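Local coordinates for polysaccharide deacetylase-like protein (Bacillus anthracis, PDB 4V33), which probably removes acetyl groups from a cell-wall polysaccharide at a zinc site, and is required for osmotic stability and maintenance of cell shape in the bacterium, at residues Lys143-Ala151 with Lys340-His348; Pro228-Asn237 with Gly257-His268. All blocks are in the same frame, centred on the assembly; numbering follows the deposited sequence. Where two conformers were deposited one is given.

Interaction 1 of 2, residues Lys143-Ala151 with Lys340-His348; sequences KVPVLMYHA and KMKRVRIHH. With ACT (acetate ion), chain C.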
loop_
_atom_site.group_PDB
_atom_site.type_symbol
_atom_site.label_atom_id
_atom_site.label_comp_id
_atom_site.label_asym_id
_atom_site.label_seq_id
_atom_site.Cartn_x
_atom_site.Cartn_y
_atom_site.Cartn_z
ATOM N N LYS A 143 2.110 3.041 8.107
ATOM C CA LYS A 143 2.975 3.639 7.099
ATOM C C LYS A 143 3.159 2.652 5.952
ATOM O O LYS A 143 3.144 1.430 6.147
ATOM C CB LYS A 143 4.323 4.037 7.704
ATOM C CG LYS A 143 5.213 2.865 8.088
ATOM C CD LYS A 143 6.396 3.322 8.927
ATOM C CE LYS A 143 7.318 2.159 9.266
ATOM N NZ LYS A 143 6.613 1.091 10.028
ATOM N N VAL A 144 3.319 3.189 4.748
ATOM C CA VAL A 144 3.435 2.363 3.559
ATOM C C VAL A 144 4.623 2.855 2.736
ATOM O O VAL A 144 4.527 3.872 2.061
ATOM C CB VAL A 144 2.165 2.465 2.689
ATOM C CG1 VAL A 144 2.280 1.571 1.472
ATOM C CG2 VAL A 144 0.917 2.082 3.505
ATOM N N PRO A 145 5.759 2.142 2.815
ATOM C CA PRO A 145 6.868 2.512 1.931
ATOM C C PRO A 145 6.543 2.133 0.495
ATOM O O PRO A 145 6.039 1.038 0.222
ATOM C CB PRO A 145 8.051 1.695 2.457
ATOM C CG PRO A 145 7.445 0.596 3.301
ATOM C CD PRO A 145 6.097 1.068 3.763
ATOM N N VAL A 146 6.845 3.053 -0.412
ATOM C CA VAL A 146 6.638 2.843 -1.835
ATOM C C VAL A 146 8.017 2.924 -2.486
ATOM O O VAL A 146 8.573 4.008 -2.656
ATOM C CB VAL A 146 5.677 3.892 -2.423
ATOM C CG1 VAL A 146 5.453 3.640 -3.914
ATOM C CG2 VAL A 146 4.349 3.867 -1.660
ATOM N N LEU A 147 8.580 1.760 -2.801
ATOM C CA LEU A 147 9.936 1.686 -3.356
ATOM C C LEU A 147 9.972 2.115 -4.811
ATOM O O LEU A 147 9.067 1.797 -5.585
ATOM C CB LEU A 147 10.451 0.254 -3.268
ATOM C CG LEU A 147 10.650 -0.300 -1.855
ATOM C CD1 LEU A 147 10.811 -1.822 -1.881
ATOM C CD2 LEU A 147 11.894 0.339 -1.247
ATOM N N MET A 148 11.038 2.823 -5.184
ATOM C CA MET A 148 11.234 3.247 -6.562
ATOM C C MET A 148 12.520 2.657 -7.144
ATOM O O MET A 148 13.629 3.001 -6.706
ATOM C CB MET A 148 11.294 4.764 -6.653
ATOM C CG MET A 148 11.588 5.265 -8.072
ATOM S SD MET A 148 11.620 7.052 -8.204
ATOM C CE MET A 148 12.869 7.436 -6.980
ATOM N N TYR A 149 12.346 1.755 -8.109
ATOM C CA TYR A 149 13.440 1.222 -8.913
ATOM C C TYR A 149 13.376 1.764 -10.329
ATOM O O TYR A 149 12.334 2.265 -10.766
ATOM C CB TYR A 149 13.336 -0.296 -8.991
ATOM C CG TYR A 149 13.611 -1.022 -7.698
ATOM C CD1 TYR A 149 14.917 -1.367 -7.343
ATOM C CD2 TYR A 149 12.585 -1.387 -6.843
ATOM C CE1 TYR A 149 15.190 -2.040 -6.183
ATOM C CE2 TYR A 149 12.846 -2.064 -5.662
ATOM C CZ TYR A 149 14.145 -2.397 -5.340
ATOM O OH TYR A 149 14.390 -3.072 -4.171
ATOM N N HIS A 150 14.497 1.683 -11.042
ATOM C CA HIS A 150 14.544 1.997 -12.461
ATOM C C HIS A 150 15.049 0.795 -13.252
ATOM O O HIS A 150 14.262 -0.088 -13.591
ATOM C CB HIS A 150 15.390 3.243 -12.710
ATOM C CG HIS A 150 14.687 4.510 -12.345
ATOM N ND1 HIS A 150 14.537 4.932 -11.041
ATOM C CD2 HIS A 150 14.048 5.424 -13.114
ATOM C CE1 HIS A 150 13.861 6.070 -11.026
ATOM N NE2 HIS A 150 13.543 6.382 -12.268
ATOM N N ALA A 151 16.348 0.748 -13.536
ATOM C CA ALA A 151 16.922 -0.373 -14.274
ATOM C C ALA A 151 17.284 -1.504 -13.315
ATOM O O ALA A 151 17.804 -1.259 -12.226
ATOM C CB ALA A 151 18.153 0.076 -15.036
ATOM N N LYS A 340 0.075 12.733 -4.478
ATOM C CA LYS A 340 1.324 13.372 -4.073
ATOM C C LYS A 340 2.146 12.419 -3.216
ATOM O O LYS A 340 2.777 12.830 -2.239
ATOM C CB LYS A 340 1.037 14.651 -3.280
ATOM C CG LYS A 340 0.374 15.737 -4.099
ATOM C CD LYS A 340 0.348 17.055 -3.348
ATOM C CE LYS A 340 -0.774 17.102 -2.346
ATOM N NZ LYS A 340 -1.113 18.524 -2.007
ATOM N N MET A 341 2.143 11.148 -3.599
ATOM C CA MET A 341 2.686 10.086 -2.758
ATOM C C MET A 341 4.215 10.013 -2.800
ATOM O O MET A 341 4.810 9.867 -3.867
ATOM C CB MET A 341 2.064 8.747 -3.180
ATOM C CG MET A 341 2.294 7.581 -2.240
ATOM S SD MET A 341 1.199 6.192 -2.643
ATOM C CE MET A 341 -0.396 6.858 -2.170
ATOM N N LYS A 342 4.836 10.094 -1.625
ATOM C CA LYS A 342 6.289 9.985 -1.504
ATOM C C LYS A 342 6.769 8.586 -1.862
ATOM O O LYS A 342 6.013 7.613 -1.768
ATOM C CB LYS A 342 6.726 10.263 -0.069
ATOM C CG LYS A 342 6.519 11.677 0.434
ATOM C CD LYS A 342 6.772 11.691 1.940
ATOM C CE LYS A 342 6.624 13.072 2.539
ATOM N NZ LYS A 342 6.788 13.012 4.019
ATOM N N ARG A 343 8.041 8.490 -2.237
ATOM C CA ARG A 343 8.658 7.202 -2.522
ATOM C C ARG A 343 10.047 7.069 -1.910
ATOM O O ARG A 343 10.727 8.060 -1.633
ATOM C CB ARG A 343 8.713 6.932 -4.030
ATOM C CG ARG A 343 7.331 6.729 -4.654
ATOM C CD ARG A 343 7.439 6.077 -6.013
ATOM N NE ARG A 343 7.823 7.034 -7.053
ATOM C CZ ARG A 343 8.087 6.683 -8.304
ATOM N NH1 ARG A 343 8.036 5.398 -8.656
ATOM N NH2 ARG A 343 8.395 7.615 -9.205
ATOM N N VAL A 344 10.448 5.820 -1.703
ATOM C CA VAL A 344 11.787 5.506 -1.211
ATOM C C VAL A 344 12.668 5.107 -2.396
ATOM O O VAL A 344 12.422 4.091 -3.051
ATOM C CB VAL A 344 11.728 4.357 -0.175
ATOM C CG1 VAL A 344 13.137 3.995 0.299
ATOM C CG2 VAL A 344 10.834 4.746 1.013
ATOM N N ARG A 345 13.687 5.911 -2.679
ATOM C CA ARG A 345 14.580 5.662 -3.805
ATOM C C ARG A 345 15.605 4.583 -3.466
ATOM O O ARG A 345 16.274 4.668 -2.441
ATOM C CB ARG A 345 15.302 6.956 -4.177
ATOM C CG ARG A 345 16.324 6.801 -5.284
ATOM C CD ARG A 345 17.007 8.139 -5.608
ATOM N NE ARG A 345 16.104 9.116 -6.212
ATOM C CZ ARG A 345 15.811 9.160 -7.508
ATOM N NH1 ARG A 345 16.323 8.261 -8.340
ATOM N NH2 ARG A 345 14.986 10.097 -7.970
ATOM N N ILE A 346 15.698 3.562 -4.312
ATOM C CA ILE A 346 16.783 2.594 -4.190
ATOM C C ILE A 346 17.901 2.945 -5.173
ATOM O O ILE A 346 17.643 3.258 -6.336
ATOM C CB ILE A 346 16.301 1.147 -4.404
ATOM C CG1 ILE A 346 15.137 0.824 -3.454
ATOM C CG2 ILE A 346 17.464 0.172 -4.210
ATOM C CD1 ILE A 346 15.398 1.174 -1.990
ATOM N N HIS A 347 19.143 2.916 -4.691
ATOM C CA HIS A 347 20.302 3.325 -5.478
ATOM C C HIS A 347 21.143 2.133 -5.913
ATOM O O HIS A 347 21.085 1.063 -5.307
ATOM C CB HIS A 347 21.212 4.214 -4.631
ATOM C CG HIS A 347 20.560 5.470 -4.149
ATOM N ND1 HIS A 347 20.607 6.648 -4.866
ATOM C CD2 HIS A 347 19.871 5.742 -3.016
ATOM C CE1 HIS A 347 19.967 7.590 -4.195
ATOM N NE2 HIS A 347 19.507 7.067 -3.072
ATOM N N HIS A 348 21.956 2.345 -6.942
ATOM C CA HIS A 348 22.950 1.358 -7.363
ATOM C C HIS A 348 23.777 0.836 -6.189
ATOM O O HIS A 348 24.110 -0.351 -6.125
ATOM C CB HIS A 348 23.887 1.987 -8.397
ATOM C CG HIS A 348 24.976 1.070 -8.864
ATOM N ND1 HIS A 348 24.747 0.021 -9.731
ATOM C CD2 HIS A 348 26.301 1.051 -8.593
ATOM C CE1 HIS A 348 25.889 -0.602 -9.972
ATOM N NE2 HIS A 348 26.847 0.001 -9.290
HETATM C C ACT C . 11.192 9.267 -12.858
HETATM O O ACT C . 11.322 8.030 -13.056
HETATM O OXT ACT C . 11.664 10.062 -13.715
HETATM C CH3 ACT C . 10.497 9.783 -11.641
HETATM O O HOH W 1 6.860 5.855 0.216
HETATM O O HOH W 2 15.438 4.191 -8.482
#

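Interaction 2 of 2, residues Pro228-Asn237 with Gly257-His268; sequences PVATEYMIVN and GIFSMQSHTATH. With ZN (zinc ion), chain D.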
loop_
_atom_site.group_PDB
_atom_site.type_symbol
_atom_site.label_atom_id
_atom_site.label_comp_id
_atom_site.label_asym_id
_atom_site.label_seq_id
_atom_site.Cartn_x
_atom_site.Cartn_y
_atom_site.Cartn_z
ATOM N N PRO A 228 4.504 -12.338 -4.505
ATOM C CA PRO A 228 4.959 -10.991 -4.842
ATOM C C PRO A 228 4.132 -10.352 -5.943
ATOM O O PRO A 228 3.654 -11.032 -6.856
ATOM C CB PRO A 228 6.386 -11.224 -5.343
ATOM C CG PRO A 228 6.330 -12.618 -5.932
ATOM C CD PRO A 228 5.401 -13.386 -5.028
ATOM N N VAL A 229 3.957 -9.041 -5.820
ATOM C CA VAL A 229 3.395 -8.219 -6.887
ATOM C C VAL A 229 4.199 -6.930 -6.973
ATOM O O VAL A 229 4.937 -6.585 -6.047
ATOM C CB VAL A 229 1.903 -7.885 -6.659
ATOM C CG1 VAL A 229 1.048 -9.146 -6.751
ATOM C CG2 VAL A 229 1.710 -7.183 -5.326
ATOM N N ALA A 230 4.071 -6.218 -8.090
ATOM C CA ALA A 230 4.780 -4.961 -8.267
ATOM C C ALA A 230 4.090 -4.110 -9.314
ATOM O O ALA A 230 3.290 -4.614 -10.102
ATOM C CB ALA A 230 6.243 -5.220 -8.688
ATOM N N THR A 231 4.410 -2.820 -9.309
ATOM C CA THR A 231 3.851 -1.867 -10.271
ATOM C C THR A 231 4.936 -1.431 -11.250
ATOM O O THR A 231 6.043 -1.083 -10.844
ATOM C CB THR A 231 3.327 -0.619 -9.547
ATOM O OG1 THR A 231 2.267 -0.999 -8.657
ATOM C CG2 THR A 231 2.806 0.416 -10.539
ATOM N N GLU A 232 4.614 -1.460 -12.541
ATOM C CA GLU A 232 5.504 -0.940 -13.565
ATOM C C GLU A 232 4.848 0.308 -14.119
ATOM O O GLU A 232 3.708 0.250 -14.573
ATOM C CB GLU A 232 5.669 -1.960 -14.693
ATOM C CG GLU A 232 6.490 -1.441 -15.879
ATOM C CD GLU A 232 7.953 -1.310 -15.530
ATOM O OE1 GLU A 232 8.564 -2.357 -15.209
ATOM O OE2 GLU A 232 8.480 -0.173 -15.554
ATOM N N TYR A 233 5.550 1.434 -14.064
ATOM C CA TYR A 233 5.040 2.658 -14.662
ATOM C C TYR A 233 5.655 2.802 -16.051
ATOM O O TYR A 233 6.818 3.157 -16.193
ATOM C CB TYR A 233 5.414 3.859 -13.810
ATOM C CG TYR A 233 4.787 3.959 -12.428
ATOM C CD1 TYR A 233 3.441 4.277 -12.269
ATOM C CD2 TYR A 233 5.568 3.804 -11.283
ATOM C CE1 TYR A 233 2.879 4.419 -10.999
ATOM C CE2 TYR A 233 5.023 3.946 -10.015
ATOM C CZ TYR A 233 3.687 4.268 -9.885
ATOM O OH TYR A 233 3.151 4.427 -8.633
ATOM N N MET A 234 4.854 2.524 -17.074
ATOM C CA MET A 234 5.329 2.416 -18.448
ATOM C C MET A 234 5.269 3.749 -19.183
ATOM O O MET A 234 4.232 4.423 -19.166
ATOM C CB MET A 234 4.437 1.407 -19.187
ATOM C CG MET A 234 4.821 1.152 -20.636
ATOM S SD MET A 234 6.203 -0.006 -20.706
ATOM C CE MET A 234 7.219 0.759 -21.979
ATOM N N ILE A 235 6.373 4.141 -19.822
ATOM C CA ILE A 235 6.323 5.247 -20.778
ATOM C C ILE A 235 5.573 4.693 -21.980
ATOM O O ILE A 235 6.099 3.858 -22.710
ATOM C CB ILE A 235 7.731 5.734 -21.173
ATOM C CG1 ILE A 235 8.428 6.335 -19.947
ATOM C CG2 ILE A 235 7.634 6.795 -22.289
ATOM C CD1 ILE A 235 9.938 6.520 -20.143
ATOM N N VAL A 236 4.321 5.116 -22.169
ATOM C CA VAL A 236 3.419 4.342 -23.010
ATOM C C VAL A 236 3.844 4.321 -24.485
ATOM O O VAL A 236 3.722 3.302 -25.167
ATOM C CB VAL A 236 1.953 4.785 -22.818
ATOM C CG1 VAL A 236 1.018 3.974 -23.704
ATOM C CG2 VAL A 236 1.551 4.628 -21.342
ATOM N N ASN A 237 4.398 5.424 -24.975
ATOM C CA ASN A 237 4.839 5.444 -26.368
ATOM C C ASN A 237 6.030 4.538 -26.653
ATOM O O ASN A 237 6.359 4.290 -27.812
ATOM C CB ASN A 237 5.142 6.871 -26.833
ATOM C CG ASN A 237 3.888 7.684 -27.033
ATOM O OD1 ASN A 237 2.784 7.241 -26.698
ATOM N ND2 ASN A 237 4.041 8.882 -27.593
ATOM N N GLY A 257 0.007 -12.499 -12.945
ATOM C CA GLY A 257 -0.579 -12.006 -11.715
ATOM C C GLY A 257 0.391 -11.187 -10.883
ATOM O O GLY A 257 0.022 -10.663 -9.833
ATOM N N ILE A 258 1.632 -11.069 -11.345
ATOM C CA ILE A 258 2.650 -10.358 -10.578
ATOM C C ILE A 258 2.613 -8.849 -10.819
ATOM O O ILE A 258 2.696 -8.066 -9.882
ATOM C CB ILE A 258 4.076 -10.929 -10.832
ATOM C CG1 ILE A 258 4.147 -12.380 -10.339
ATOM C CG2 ILE A 258 5.140 -10.087 -10.128
ATOM C CD1 ILE A 258 5.468 -13.073 -10.657
ATOM N N PHE A 259 2.479 -8.429 -12.072
ATOM C CA PHE A 259 2.576 -7.007 -12.355
ATOM C C PHE A 259 1.259 -6.279 -12.554
ATOM O O PHE A 259 0.334 -6.781 -13.189
ATOM C CB PHE A 259 3.490 -6.750 -13.553
ATOM C CG PHE A 259 4.939 -6.692 -13.190
ATOM C CD1 PHE A 259 5.692 -7.849 -13.128
ATOM C CD2 PHE A 259 5.547 -5.478 -12.886
ATOM C CE1 PHE A 259 7.031 -7.808 -12.772
ATOM C CE2 PHE A 259 6.886 -5.430 -12.527
ATOM C CZ PHE A 259 7.629 -6.603 -12.479
ATOM N N SER A 260 1.217 -5.080 -11.987
ATOM C CA SER A 260 0.191 -4.098 -12.300
ATOM C C SER A 260 0.855 -3.079 -13.225
ATOM O O SER A 260 1.840 -2.446 -12.851
ATOM C CB SER A 260 -0.264 -3.411 -11.021
ATOM O OG SER A 260 -1.197 -2.383 -11.295
ATOM N N MET A 261 0.326 -2.933 -14.436
ATOM C CA MET A 261 0.958 -2.086 -15.445
ATOM C C MET A 261 0.258 -0.736 -15.463
ATOM O O MET A 261 -0.916 -0.635 -15.815
ATOM C CB MET A 261 0.882 -2.760 -16.818
ATOM C CG MET A 261 1.711 -2.096 -17.914
ATOM S SD MET A 261 3.496 -2.301 -17.683
ATOM C CE MET A 261 3.505 -3.970 -17.111
ATOM N N GLN A 262 0.984 0.294 -15.051
ATOM C CA GLN A 262 0.406 1.612 -14.858
ATOM C C GLN A 262 1.172 2.631 -15.698
ATOM O O GLN A 262 2.054 2.259 -16.469
ATOM C CB GLN A 262 0.408 1.957 -13.361
ATOM C CG GLN A 262 -0.359 0.923 -12.507
ATOM C CD GLN A 262 -1.834 0.860 -12.878
ATOM O OE1 GLN A 262 -2.444 1.881 -13.207
ATOM N NE2 GLN A 262 -2.413 -0.343 -12.839
ATOM N N SER A 263 0.829 3.906 -15.562
ATOM C CA SER A 263 1.291 4.925 -16.510
ATOM C C SER A 263 2.512 5.731 -16.060
ATOM O O SER A 263 2.614 6.106 -14.900
ATOM C CB SER A 263 0.143 5.895 -16.788
ATOM O OG SER A 263 0.532 6.918 -17.696
ATOM N N HIS A 264 3.408 6.035 -16.998
ATOM C CA HIS A 264 4.485 7.004 -16.748
ATOM C C HIS A 264 4.372 8.127 -17.778
ATOM O O HIS A 264 5.378 8.717 -18.162
ATOM C CB HIS A 264 5.869 6.331 -16.835
ATOM C CG HIS A 264 6.945 6.990 -16.014
ATOM N ND1 HIS A 264 6.695 7.968 -15.077
ATOM C CD2 HIS A 264 8.284 6.773 -15.976
ATOM C CE1 HIS A 264 7.835 8.340 -14.511
ATOM N NE2 HIS A 264 8.816 7.634 -15.045
ATOM N N THR A 265 3.132 8.427 -18.181
ATOM C CA THR A 265 2.786 9.355 -19.274
ATOM C C THR A 265 3.109 8.784 -20.656
ATOM O O THR A 265 3.641 7.683 -20.780
ATOM C CB THR A 265 3.386 10.795 -19.130
ATOM O OG1 THR A 265 4.768 10.794 -19.507
ATOM C CG2 THR A 265 3.217 11.330 -17.706
ATOM N N ALA A 266 2.774 9.540 -21.698
ATOM C CA ALA A 266 2.994 9.071 -23.058
ATOM C C ALA A 266 4.460 9.132 -23.446
ATOM O O ALA A 266 4.998 8.185 -24.019
ATOM C CB ALA A 266 2.169 9.879 -24.041
ATOM N N THR A 267 5.102 10.263 -23.161
ATOM C CA THR A 267 6.479 10.472 -23.604
ATOM C C THR A 267 7.475 10.764 -22.482
ATOM O O THR A 267 8.602 11.162 -22.769
ATOM C CB THR A 267 6.593 11.607 -24.658
ATOM O OG1 THR A 267 6.296 12.880 -24.057
ATOM C CG2 THR A 267 5.655 11.358 -25.836
ATOM N N HIS A 268 7.067 10.562 -21.231
ATOM C CA HIS A 268 7.896 10.901 -20.060
ATOM C C HIS A 268 8.018 12.426 -19.998
ATOM O O HIS A 268 9.109 12.992 -19.908
ATOM C CB HIS A 268 9.270 10.213 -20.118
ATOM C CG HIS A 268 9.965 10.105 -18.796
ATOM N ND1 HIS A 268 11.029 10.911 -18.449
ATOM C CD2 HIS A 268 9.778 9.260 -17.757
ATOM C CE1 HIS A 268 11.455 10.577 -17.243
ATOM N NE2 HIS A 268 10.725 9.565 -16.808
HETATM ZN ZN ZN D . 10.918 8.009 -15.369
HETATM O O HOH W 3 -0.485 -0.592 -9.096
HETATM O O HOH W 4 12.955 7.981 -15.299
#

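Interaction 1 of 2, residues Lys143-Ala151 with Lys340-His348
Met148 lies between two arginines of the neighbouring strand and fills the hollow they form. Its CG runs anti to the backbone N (chi1 176°), and the bend at the last torsion sends sulfur and methyl to different partners. SD sits over one face of the Arg343 guanidinium, toward its rim, 3.4 Å from Arg343 NH2, the two side chains crossing at about a right angle. CE lies over the centre of one face of the Arg345 guanidinium, 3.5 Å from Arg345 CZ, the side chains running alongside. On the face of Leu147 and Val344 apolar groups meet: Leu147 CD2 packs against Ile346 CD1 (3.7 Å). Ile346 CG1 rides over one face of the Tyr149 ring, 4.2 Å from its centroid and 24° off the normal. Parallel pairing fixes this register, through Val344 N to Val146 O (2.8 Å), Met148 N to Val344 O (2.8 Å) and Ile346 N to Met148 O (3.2 Å). Where the strands part, a water joins Val146 N to Lys342 O. His150 NE2 donates to an acetate ion (2.9 Å). Strand 146-149 lies between 199-206 and 341-345 in the parallel sheet of the deacetylase domain. Met148 thus sets its polarisable sulfur over one cationic group and its methyl over the other, while a salt bridge to Asp205 and hydrogen bonds from NE to Thr323 O and NH1 to Thr203 OG1 hold Arg343 beside the zinc pocket.

Interaction 2 of 2, residues Pro228-Asn237 with Gly257-His268
Strands 230-234 and 259-263 run parallel, their axes 4.4 Å apart at an angle of 32°, and six backbone hydrogen bonds alternate from Ala230 N-Ile258 O to His264 N-Met234 O. Past the strands the pairing continues, as Val236 N and Asn237 N each donate to a carbonyl of the other loop, Thr265 O and Ala266 O. On one face of the sheet, Glu232 and Met261 lie side by side, Glu232 CG 3.6 Å from Met261 SD, and Ala230 CB meets Phe259 CE2 at 3.9 Å. On the other, Thr231 CG2 sits over the centre of the Tyr233 ring and also touches Gln262 CG at 3.8 Å. A water links Thr231 OG1 to Ser260 OG, which also accepts from Gln262 NE2 (2.8 Å) and is hydrogen-bonded to Glu188. At the C-terminal ends, His264 and His268 bind zinc through NE2, at 2.2 and 2.1 Å; Asp206, a water and an oxygen of the acetate complete the site. With CG anti to the backbone N (chi1 -160°), the His268 ring brings CD2 over one face of His264, while Ile235 CD1 packs against His268 CD2 at 3.6 Å. His264 ND1 is bonded to Ala300 O, a second-shell contact that restrains the ring's rotation. The pair belongs to a beta-alpha-beta unit: helix 247-255 covers Glu232, Met234, Phe259 and Met261, helix 277-292 reaches Val236 and Ser263, and strand 199-206, which carries Asp206, pairs with the far edge of strand 230-234.

From the N terminus, the chain first forms an N-terminal beta domain, consistent with a fibronectin type III fold, whose last strand, 130-140, leads into residues 143-151. Interaction 1 closes only near the C terminus, when residues 340-348 return beside that entry strand after 188 intervening residues. Interaction 2 forms and closes wholly within this long loop, across just 19 residues that include helix 247-255. The two contacts therefore nest and do not cross. Both belong to one parallel sheet, where strand 199-206 pairs with 146-149 as well as 230-234. Their centres are 14 Å apart, and they touch directly where Arg343 NH1 packs 3.6 Å from Tyr233 CE2.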